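Local coordinates for hemoglobin-like protein (Methylacidiphilum infernorum, PDB 4NK2) that binds heme b and, as a group II truncated hemoglobin, probably binds and carries oxygen, at residues 47-52 against 102-107; 68-73 against 139-144; 132-137 against 161-166. One frame throughout, in Å; residues are numbered along the deposited sequence. Where two conformers were deposited one is given.

Contact 1: residues 47-52 against 102-107; sequences VKFPSK and VEMCGG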
loop_
_atom_site.group_PDB
_atom_site.type_symbol
_atom_site.label_atom_id
_atom_site.label_comp_id
_atom_site.label_asym_id
_atom_site.label_seq_id
_atom_site.Cartn_x
_atom_site.Cartn_y
_atom_site.Cartn_z
ATOM N N VAL A 47 12.189 -8.704 11.894
ATOM C CA VAL A 47 13.196 -7.640 11.996
ATOM C C VAL A 47 14.079 -7.817 13.242
ATOM O O VAL A 47 13.582 -7.819 14.380
ATOM C CB VAL A 47 12.574 -6.247 12.059
ATOM C CG1 VAL A 47 13.667 -5.196 12.242
ATOM C CG2 VAL A 47 11.780 -5.957 10.798
ATOM N N LYS A 48 15.383 -7.941 13.039
ATOM C CA LYS A 48 16.311 -8.010 14.146
ATOM C C LYS A 48 16.960 -6.660 14.366
ATOM O O LYS A 48 17.744 -6.228 13.561
ATOM C CB LYS A 48 17.392 -9.035 13.862
ATOM C CG LYS A 48 16.890 -10.332 13.344
ATOM C CD LYS A 48 17.069 -11.407 14.368
ATOM C CE LYS A 48 17.764 -12.606 13.799
ATOM N NZ LYS A 48 17.779 -13.697 14.795
ATOM N N PHE A 49 16.625 -6.004 15.463
ATOM C CA PHE A 49 17.218 -4.711 15.802
ATOM C C PHE A 49 18.662 -4.956 16.240
ATOM O O PHE A 49 18.975 -6.042 16.727
ATOM C CB PHE A 49 16.421 -4.009 16.903
ATOM C CG PHE A 49 15.295 -3.130 16.379
ATOM C CD1 PHE A 49 14.234 -3.678 15.670
ATOM C CD2 PHE A 49 15.305 -1.758 16.606
ATOM C CE1 PHE A 49 13.191 -2.864 15.190
ATOM C CE2 PHE A 49 14.277 -0.940 16.136
ATOM C CZ PHE A 49 13.219 -1.494 15.424
ATOM N N PRO A 50 19.545 -3.956 16.051
ATOM C CA PRO A 50 20.979 -4.128 16.338
ATOM C C PRO A 50 21.205 -4.342 17.824
ATOM O O PRO A 50 20.452 -3.774 18.608
ATOM C CB PRO A 50 21.584 -2.775 15.952
ATOM C CG PRO A 50 20.539 -2.103 15.076
ATOM C CD PRO A 50 19.224 -2.593 15.595
ATOM N N SER A 51 22.215 -5.124 18.214
ATOM C CA SER A 51 22.567 -5.191 19.625
ATOM C C SER A 51 23.377 -3.956 19.973
ATOM O O SER A 51 23.860 -3.253 19.073
ATOM C CB SER A 51 23.391 -6.445 19.927
ATOM O OG SER A 51 24.616 -6.407 19.233
ATOM N N LYS A 52 23.536 -3.700 21.271
ATOM C CA LYS A 52 24.298 -2.549 21.750
ATOM C C LYS A 52 25.754 -2.563 21.287
ATOM O O LYS A 52 26.434 -1.534 21.351
ATOM C CB LYS A 52 24.248 -2.485 23.279
ATOM C CG LYS A 52 24.966 -1.280 23.891
ATOM C CD LYS A 52 24.559 -1.111 25.363
ATOM C CE LYS A 52 25.201 0.109 26.017
ATOM N NZ LYS A 52 24.838 0.219 27.466
ATOM N N VAL A 102 21.091 6.317 16.683
ATOM C CA VAL A 102 21.968 6.213 17.850
ATOM C C VAL A 102 21.271 5.423 18.956
ATOM O O VAL A 102 21.861 4.536 19.565
ATOM C CB VAL A 102 22.369 7.598 18.378
ATOM C CG1 VAL A 102 23.051 7.471 19.739
ATOM C CG2 VAL A 102 23.290 8.309 17.391
ATOM N N GLU A 103 20.004 5.734 19.210
ATOM C CA GLU A 103 19.271 5.039 20.271
ATOM C C GLU A 103 19.091 3.563 19.959
ATOM O O GLU A 103 19.366 2.686 20.797
ATOM C CB GLU A 103 17.900 5.699 20.512
ATOM C CG GLU A 103 17.059 4.939 21.548
ATOM C CD GLU A 103 15.834 5.724 22.047
ATOM O OE1 GLU A 103 15.643 6.901 21.647
ATOM O OE2 GLU A 103 15.058 5.151 22.854
ATOM N N MET A 104 18.638 3.277 18.752
ATOM C CA MET A 104 18.354 1.918 18.338
ATOM C C MET A 104 19.587 1.037 18.251
ATOM O O MET A 104 19.486 -0.161 18.328
ATOM C CB MET A 104 17.618 1.917 17.008
ATOM C CG MET A 104 16.244 2.529 17.074
ATOM S SD MET A 104 15.197 1.700 18.243
ATOM C CE MET A 104 14.847 2.971 19.397
ATOM N N CYS A 105 20.749 1.647 18.090
ATOM C CA CYS A 105 22.003 0.895 18.102
ATOM C C CYS A 105 22.549 0.692 19.511
ATOM O O CYS A 105 23.611 0.075 19.684
ATOM C CB CYS A 105 23.050 1.578 17.228
ATOM S SG CYS A 105 22.699 1.386 15.470
ATOM N N GLY A 106 21.835 1.202 20.515
ATOM C CA GLY A 106 22.226 0.987 21.905
ATOM C C GLY A 106 22.776 2.215 22.609
ATOM O O GLY A 106 23.266 2.126 23.742
ATOM N N GLY A 107 22.704 3.368 21.954
ATOM C CA GLY A 107 23.173 4.595 22.575
ATOM C C GLY A 107 22.114 5.194 23.488
ATOM O O GLY A 107 21.091 4.558 23.744
#
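Two sulfurs and a proline ring carry the side-chain part of this contact, in which residues 47-52, leaving strand 35-48, pass the C-terminal end of helix 87-104. Phe49 and Met104 lie side by side and point the same way. Met104 SD comes 3.5 Å from Phe49 CE2 and lies 78° off the ring normal, so the sulfur meets the ring edge: a Met-aromatic contact, reached because the Met104 chain bends at chi2, about CB-CG. The ring of Pro50 packs next to it, its CG 4.1 Å from Cys105 SG and its CD 3.7 Å from Met104 O. Trp161 touches both Pro50 and Met104 and also meets the Phe49 ring.

The backbone part belongs to a Schellman motif. Gly106, with positive phi (109°), ends the helix while Gly106 N bonds Glu103 O (2.9 Å) and Gly107 N bonds Val102 O (2.8 Å). Lys52 crosses this turn, its CA giving a C-H...O contact to Cys105 O (3.4 Å, 154° at H). The extended Lys52 chain then runs along the turn, CE 3.6 Å from Gly106 O.

The second subunit adjoins as well: Ser32 of that chain hydrogen-bonds Pro50 O, and Val47 and Lys48 join an antiparallel ladder with one of its strands.

No conventional hydrogen bond links the two segments, so the fit rests on dispersion, the polarisable sulfurs and one weak C-H...O contact, and the close crossing of Lys52 depends on the bare backbone of Gly106.

Contact 2: residues 68-73 against 139-144; sequences EVHHEN and ACYKHA
Helix segments 68-73 and 139-144 run closer to antiparallel than to parallel, their axes approaching to 8.4 Å with 132° between their directions. His70, CG anti to its backbone N, sends its imidazole against Tyr141. The two rings stack face to face, centroids 3.7 Å apart and planes inclined by 20°, with Tyr141 CD1 almost above the centre of the imidazole. The backbone of Cys140 meets the edge of the same imidazole, and His70 CB also lies over the tyrosine face as a CH-pi contact.

His70 NE2 bonds the carbonyl O of Trp137, one turn before Tyr141, while a water bridges His70 ND1 (3.3 Å) and Tyr141 OH (3.0 Å).

One turn further along, Asn73 reaches across: its ND2 donates to Cys140 O (3.0 Å, 167° at H). The N-H meets a lone pair of that oxygen in the carbonyl plane, and the oxygen lies nearly in the Asn73 amide plane. Cys140 O is thus gripped twice, since Ala144 N also bonds it within the helix (3.1 Å). Small side chains close the remainder, Val69 CG1 lying 3.8 Å from Ala144 CB, and Ala144 CB 3.7 Å from His70 N.

With a ring face, a carbonyl and a water all acting on it, the imidazole is fixed in rotation. The NE2 bond to a carbonyl suggests that this nitrogen carries a proton, and the hydroxyl of the buried Tyr141 has a water partner.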
loop_
_atom_site.group_PDB
_atom_site.type_symbol
_atom_site.label_atom_id
_atom_site.label_comp_id
_atom_site.label_asym_id
_atom_site.label_seq_id
_atom_site.Cartn_x
_atom_site.Cartn_y
_atom_site.Cartn_z
ATOM N N GLU A 68 23.997 11.468 8.456
ATOM C CA GLU A 68 24.231 12.676 7.666
ATOM C C GLU A 68 24.607 12.310 6.234
ATOM O O GLU A 68 24.033 12.827 5.286
ATOM C CB GLU A 68 25.332 13.526 8.315
ATOM C CG GLU A 68 25.888 14.639 7.435
ATOM C CD GLU A 68 24.873 15.717 7.105
ATOM O OE1 GLU A 68 24.042 16.064 7.976
ATOM O OE2 GLU A 68 24.922 16.241 5.968
ATOM N N VAL A 69 25.564 11.404 6.071
ATOM C CA VAL A 69 25.985 11.010 4.728
ATOM C C VAL A 69 24.856 10.301 3.977
ATOM O O VAL A 69 24.665 10.513 2.773
ATOM C CB VAL A 69 27.262 10.131 4.783
ATOM C CG1 VAL A 69 27.547 9.494 3.428
ATOM C CG2 VAL A 69 28.453 10.972 5.252
ATOM N N HIS A 70 24.092 9.466 4.674
ATOM C CA HIS A 70 22.993 8.768 4.003
ATOM C C HIS A 70 22.064 9.822 3.413
ATOM O O HIS A 70 21.577 9.695 2.288
ATOM C CB HIS A 70 22.231 7.858 4.984
ATOM C CG HIS A 70 21.022 7.192 4.388
ATOM N ND1 HIS A 70 19.776 7.253 4.975
ATOM C CD2 HIS A 70 20.871 6.447 3.264
ATOM C CE1 HIS A 70 18.906 6.581 4.235
ATOM N NE2 HIS A 70 19.550 6.081 3.192
ATOM N N HIS A 71 21.814 10.854 4.196
ATOM C CA HIS A 71 20.915 11.922 3.667
ATOM C C HIS A 71 21.531 12.706 2.543
ATOM O O HIS A 71 20.805 12.987 1.623
ATOM C CB HIS A 71 20.439 12.816 4.816
ATOM C CG HIS A 71 19.254 12.259 5.546
ATOM N ND1 HIS A 71 17.961 12.513 5.152
ATOM C CD2 HIS A 71 19.167 11.436 6.618
ATOM C CE1 HIS A 71 17.123 11.887 5.958
ATOM N NE2 HIS A 71 17.828 11.222 6.855
ATOM N N GLU A 72 22.828 12.935 2.524
ATOM C CA GLU A 72 23.471 13.573 1.371
ATOM C C GLU A 72 23.239 12.720 0.121
ATOM O O GLU A 72 22.916 13.243 -0.953
ATOM C CB GLU A 72 24.964 13.803 1.635
ATOM C CG GLU A 72 25.212 14.844 2.718
ATOM C CD GLU A 72 26.645 14.875 3.189
ATOM O OE1 GLU A 72 27.498 14.211 2.563
ATOM O OE2 GLU A 72 26.920 15.559 4.193
ATOM N N ASN A 73 23.381 11.401 0.260
ATOM C CA ASN A 73 23.137 10.485 -0.851
ATOM C C ASN A 73 21.675 10.568 -1.314
ATOM O O ASN A 73 21.390 10.639 -2.505
ATOM C CB ASN A 73 23.499 9.042 -0.454
ATOM C CG ASN A 73 25.010 8.842 -0.273
ATOM O OD1 ASN A 73 25.806 9.689 -0.688
ATOM N ND2 ASN A 73 25.405 7.721 0.347
ATOM N N ALA A 139 20.039 1.573 -1.256
ATOM C CA ALA A 139 21.304 1.690 -1.989
ATOM C C ALA A 139 22.072 2.904 -1.509
ATOM O O ALA A 139 23.310 2.899 -1.469
ATOM C CB ALA A 139 21.062 1.774 -3.479
ATOM N N CYS A 140 21.341 3.958 -1.164
ATOM C CA CYS A 140 21.967 5.132 -0.577
ATOM C C CYS A 140 22.612 4.793 0.762
ATOM O O CYS A 140 23.613 5.405 1.141
ATOM C CB CYS A 140 20.946 6.252 -0.374
ATOM S SG CYS A 140 20.449 7.047 -1.922
ATOM N N TYR A 141 22.019 3.859 1.501
ATOM C CA TYR A 141 22.565 3.506 2.809
ATOM C C TYR A 141 23.790 2.615 2.648
ATOM O O TYR A 141 24.784 2.766 3.378
ATOM C CB TYR A 141 21.511 2.811 3.664
ATOM C CG TYR A 141 21.345 3.435 5.023
ATOM C CD1 TYR A 141 20.088 3.776 5.496
ATOM C CD2 TYR A 141 22.443 3.656 5.847
ATOM C CE1 TYR A 141 19.916 4.335 6.745
ATOM C CE2 TYR A 141 22.280 4.222 7.104
ATOM C CZ TYR A 141 21.010 4.560 7.541
ATOM O OH TYR A 141 20.824 5.127 8.790
ATOM N N LYS A 142 23.724 1.688 1.697
ATOM C CA LYS A 142 24.886 0.840 1.386
ATOM C C LYS A 142 26.102 1.715 1.104
ATOM O O LYS A 142 27.192 1.506 1.670
ATOM C CB LYS A 142 24.584 -0.057 0.177
ATOM C CG LYS A 142 25.725 -1.043 -0.163
ATOM C CD LYS A 142 25.449 -1.804 -1.469
ATOM C CE LYS A 142 25.604 -0.913 -2.681
ATOM N NZ LYS A 142 25.469 -1.669 -3.965
ATOM N N HIS A 143 25.937 2.706 0.236
ATOM C CA HIS A 143 27.047 3.631 -0.036
ATOM C C HIS A 143 27.499 4.434 1.180
ATOM O O HIS A 143 28.711 4.574 1.411
ATOM C CB HIS A 143 26.726 4.547 -1.217
ATOM C CG HIS A 143 26.808 3.845 -2.533
ATOM N ND1 HIS A 143 25.714 3.265 -3.136
ATOM C CD2 HIS A 143 27.867 3.578 -3.335
ATOM C CE1 HIS A 143 26.087 2.697 -4.270
ATOM N NE2 HIS A 143 27.391 2.873 -4.413
ATOM N N ALA A 144 26.552 4.967 1.956
ATOM C CA ALA A 144 26.932 5.690 3.176
ATOM C C ALA A 144 27.780 4.812 4.099
ATOM O O ALA A 144 28.792 5.261 4.640
ATOM C CB ALA A 144 25.696 6.225 3.920
HETATM O O HOH W 1 19.143 7.579 8.190
#

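Contact 3: residues 132-137 against 161-166; sequences KAREIW and WIESFS. With HEM (protoporphyrin IX containing Fe), chain C.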
loop_
_atom_site.group_PDB
_atom_site.type_symbol
_atom_site.label_atom_id
_atom_site.label_comp_id
_atom_site.label_asym_id
_atom_site.label_seq_id
_atom_site.Cartn_x
_atom_site.Cartn_y
_atom_site.Cartn_z
ATOM N N LYS A 132 10.286 0.715 -5.147
ATOM C CA LYS A 132 11.486 1.317 -5.706
ATOM C C LYS A 132 12.116 2.356 -4.786
ATOM O O LYS A 132 13.325 2.425 -4.675
ATOM C CB LYS A 132 11.182 1.941 -7.057
ATOM C CG LYS A 132 12.378 2.483 -7.779
ATOM C CD LYS A 132 13.307 1.380 -8.197
ATOM C CE LYS A 132 14.226 1.820 -9.316
ATOM N NZ LYS A 132 15.330 0.859 -9.551
ATOM N N ALA A 133 11.289 3.167 -4.146
ATOM C CA ALA A 133 11.761 4.123 -3.140
ATOM C C ALA A 133 12.567 3.438 -2.037
ATOM O O ALA A 133 13.613 3.942 -1.613
ATOM C CB ALA A 133 10.589 4.865 -2.541
ATOM N N ARG A 134 12.073 2.305 -1.549
ATOM C CA ARG A 134 12.822 1.555 -0.541
ATOM C C ARG A 134 14.150 1.059 -1.099
ATOM O O ARG A 134 15.171 1.112 -0.404
ATOM C CB ARG A 134 12.019 0.364 -0.002
ATOM C CG ARG A 134 12.932 -0.708 0.616
ATOM C CD ARG A 134 12.149 -1.856 1.259
ATOM N NE ARG A 134 13.043 -2.888 1.774
ATOM C CZ ARG A 134 13.450 -3.954 1.084
ATOM N NH1 ARG A 134 13.024 -4.155 -0.159
ATOM N NH2 ARG A 134 14.275 -4.831 1.645
ATOM N N GLU A 135 14.152 0.590 -2.345
ATOM C CA GLU A 135 15.392 0.088 -2.944
ATOM C C GLU A 135 16.422 1.197 -3.040
ATOM O O GLU A 135 17.595 1.000 -2.714
ATOM C CB GLU A 135 15.138 -0.511 -4.332
ATOM C CG GLU A 135 14.267 -1.754 -4.311
ATOM C CD GLU A 135 14.305 -2.511 -5.630
ATOM O OE1 GLU A 135 15.219 -2.257 -6.449
ATOM O OE2 GLU A 135 13.422 -3.368 -5.839
ATOM N N ILE A 136 15.980 2.367 -3.486
ATOM C CA ILE A 136 16.873 3.520 -3.608
ATOM C C ILE A 136 17.355 4.002 -2.234
ATOM O O ILE A 136 18.531 4.301 -2.056
ATOM C CB ILE A 136 16.201 4.681 -4.376
ATOM C CG1 ILE A 136 16.009 4.314 -5.856
ATOM C CG2 ILE A 136 17.025 5.957 -4.243
ATOM C CD1 ILE A 136 15.107 5.324 -6.604
ATOM N N TRP A 137 16.452 4.074 -1.259
ATOM C CA TRP A 137 16.828 4.445 0.109
ATOM C C TRP A 137 17.902 3.481 0.634
ATOM O O TRP A 137 18.882 3.904 1.252
ATOM C CB TRP A 137 15.575 4.411 0.990
ATOM C CG TRP A 137 15.703 4.842 2.450
ATOM C CD1 TRP A 137 15.401 6.072 2.978
ATOM C CD2 TRP A 137 16.064 4.011 3.564
ATOM N NE1 TRP A 137 15.583 6.062 4.344
ATOM C CE2 TRP A 137 15.991 4.809 4.728
ATOM C CE3 TRP A 137 16.465 2.673 3.683
ATOM C CZ2 TRP A 137 16.303 4.315 5.995
ATOM C CZ3 TRP A 137 16.765 2.176 4.945
ATOM C CH2 TRP A 137 16.692 2.999 6.084
ATOM N N TRP A 161 19.259 -5.142 9.839
ATOM C CA TRP A 161 18.218 -4.350 10.500
ATOM C C TRP A 161 17.487 -3.444 9.513
ATOM O O TRP A 161 16.263 -3.519 9.381
ATOM C CB TRP A 161 18.791 -3.518 11.649
ATOM C CG TRP A 161 17.776 -2.559 12.239
ATOM C CD1 TRP A 161 16.493 -2.853 12.625
ATOM C CD2 TRP A 161 17.966 -1.161 12.513
ATOM N NE1 TRP A 161 15.877 -1.716 13.120
ATOM C CE2 TRP A 161 16.759 -0.669 13.057
ATOM C CE3 TRP A 161 19.043 -0.281 12.348
ATOM C CZ2 TRP A 161 16.600 0.667 13.439
ATOM C CZ3 TRP A 161 18.887 1.038 12.723
ATOM C CH2 TRP A 161 17.669 1.503 13.269
ATOM N N ILE A 162 18.210 -2.581 8.809
ATOM C CA ILE A 162 17.499 -1.659 7.909
ATOM C C ILE A 162 16.901 -2.355 6.679
ATOM O O ILE A 162 15.858 -1.929 6.176
ATOM C CB ILE A 162 18.371 -0.454 7.462
ATOM C CG1 ILE A 162 19.644 -0.932 6.749
ATOM C CG2 ILE A 162 18.723 0.409 8.654
ATOM C CD1 ILE A 162 20.434 0.198 6.080
ATOM N N GLU A 163 17.573 -3.383 6.164
ATOM C CA GLU A 163 17.053 -4.110 4.997
ATOM C C GLU A 163 15.689 -4.699 5.291
ATOM O O GLU A 163 14.807 -4.699 4.430
ATOM C CB GLU A 163 17.995 -5.248 4.567
ATOM C CG GLU A 163 17.568 -5.938 3.262
ATOM C CD GLU A 163 16.485 -7.008 3.450
ATOM O OE1 GLU A 163 16.279 -7.501 4.594
ATOM O OE2 GLU A 163 15.851 -7.387 2.428
ATOM N N SER A 164 15.506 -5.221 6.500
ATOM C CA SER A 164 14.209 -5.802 6.835
ATOM C C SER A 164 13.225 -4.764 7.358
ATOM O O SER A 164 12.060 -4.776 6.972
ATOM C CB SER A 164 14.347 -6.951 7.834
ATOM O OG SER A 164 13.056 -7.439 8.167
ATOM N N PHE A 165 13.687 -3.877 8.238
ATOM C CA PHE A 165 12.795 -2.900 8.858
ATOM C C PHE A 165 12.194 -1.996 7.789
ATOM O O PHE A 165 11.035 -1.580 7.886
ATOM C CB PHE A 165 13.559 -2.053 9.879
ATOM C CG PHE A 165 12.670 -1.252 10.804
ATOM C CD1 PHE A 165 11.409 -1.713 11.160
ATOM C CD2 PHE A 165 13.108 -0.045 11.332
ATOM C CE1 PHE A 165 10.600 -0.978 12.028
ATOM C CE2 PHE A 165 12.297 0.698 12.195
ATOM C CZ PHE A 165 11.045 0.231 12.537
ATOM N N SER A 166 12.986 -1.688 6.763
ATOM C CA SER A 166 12.535 -0.798 5.694
ATOM C C SER A 166 11.329 -1.369 4.949
ATOM O O SER A 166 10.531 -0.623 4.372
ATOM C CB SER A 166 13.675 -0.487 4.713
ATOM O OG SER A 166 14.228 -1.664 4.124
HETATM C CHA HEM C . 11.308 10.404 8.464
HETATM C CHB HEM C . 11.765 8.711 3.957
HETATM C CHC HEM C . 12.646 4.262 5.754
HETATM C CHD HEM C . 13.896 6.528 9.886
HETATM C C1A HEM C . 11.255 10.341 7.094
HETATM C C2A HEM C . 10.750 11.367 6.184
HETATM C C3A HEM C . 10.887 10.875 4.935
HETATM C C4A HEM C . 11.469 9.542 5.018
HETATM C CMA HEM C . 10.523 11.563 3.600
HETATM C CAA HEM C . 10.163 12.747 6.604
HETATM C CBA HEM C . 8.628 12.594 6.659
HETATM C CGA HEM C . 7.841 13.827 7.095
HETATM O O1A HEM C . 6.808 14.149 6.441
HETATM O O2A HEM C . 8.204 14.503 8.096
HETATM C C1B HEM C . 11.945 7.337 4.016
HETATM C C2B HEM C . 11.881 6.394 2.911
HETATM C C3B HEM C . 12.123 5.166 3.403
HETATM C C4B HEM C . 12.355 5.272 4.840
HETATM C CMB HEM C . 11.608 6.726 1.429
HETATM C CAB HEM C . 12.145 3.877 2.560
HETATM C CBB HEM C . 12.088 2.687 3.170
HETATM C C1C HEM C . 13.120 4.478 7.036
HETATM C C2C HEM C . 13.682 3.499 7.956
HETATM C C3C HEM C . 14.014 4.136 9.097
HETATM C C4C HEM C . 13.691 5.542 8.942
HETATM C CMC HEM C . 13.837 1.989 7.671
HETATM C CAC HEM C . 14.660 3.542 10.371
HETATM C CBC HEM C . 15.312 2.371 10.346
HETATM C C1D HEM C . 13.222 7.725 9.965
HETATM C C2D HEM C . 13.034 8.537 11.158
HETATM C C3D HEM C . 12.237 9.747 10.694
HETATM C C4D HEM C . 12.008 9.548 9.281
HETATM C CMD HEM C . 13.540 8.277 12.599
HETATM C CAD HEM C . 11.745 10.917 11.574
HETATM C CBD HEM C . 10.448 10.453 12.244
HETATM C CGD HEM C . 9.952 11.592 13.108
HETATM O O1D HEM C . 9.473 12.602 12.540
HETATM O O2D HEM C . 10.051 11.490 14.360
HETATM N NA HEM C . 11.683 9.258 6.350
HETATM N NB HEM C . 12.238 6.608 5.159
HETATM N NC HEM C . 13.154 5.705 7.684
HETATM N ND HEM C . 12.607 8.354 8.895
HETATM FE FE HEM C . 12.342 7.433 7.041
#
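This buried contact forms part of the wall of the heme pocket, where helix 131-147 meets the C-terminal part of helix 155-165. Trp137, CG anti to the backbone N, lays its indole flat over the porphyrin, CZ2 only 3.4 Å from heme C1C. The outer edge of that indole abuts Ile162, with CZ3 4.0 Å from Ile162 CB.

Beside it, Arg134 stretches from CG to NE across the gap and binds with the edge of its guanidinium. NE donates to Ser166 OG (2.9 Å), and NH2 donates to Glu163 O (2.8 Å, 166° at H) in the plane of that carbonyl. Ser166 OG donates a hydrogen bond to Ile162 O (2.6 Å), so the hydroxyl accepts from the arginine and donates to the backbone of Ile162. NH2 also makes a salt bridge to Glu163 OE2 (3.1 Å), the carboxylate turned 77° from the guanidinium. Arg134 NH1 bonds Arg180 O, and Glu163 OE2 has further partners in Arg181 and Val182 N, so these buried charges are well met.

At the heme edge, Phe165 CD2 comes 3.4 Å from CBC, and Ser166 CA lies 3.7 Å from CMC. A tryptophan flat on the heme from helix 131-147, the helix after the one bearing the axial ligand His124, is characteristic of group II truncated hemoglobins; Trp137 probably corresponds to their distal tryptophan.

How the contacts relate
From the N terminus, 47-52 opens contact 1, which closes at 102-107 and so encloses helix 53-75 and nearly all of helix 87-104 in one loop. Contact 2 starts inside that loop, at 68-73, and closes beyond it at 139-144, so the two cross. Contact 3 opens at 132-137, before contact 2 has closed, and ends at 161-166: it crosses contact 2 but follows contact 1 in series. Helix 131-147 serves contacts 2 and 3, which also touch where Tyr141 packs on Ile162. Contacts 1 and 3 meet where Val47 packs on Ser164 and Phe49 and Pro50 on Trp161. Together they tie the N-terminal strand and four globin helices around the heme.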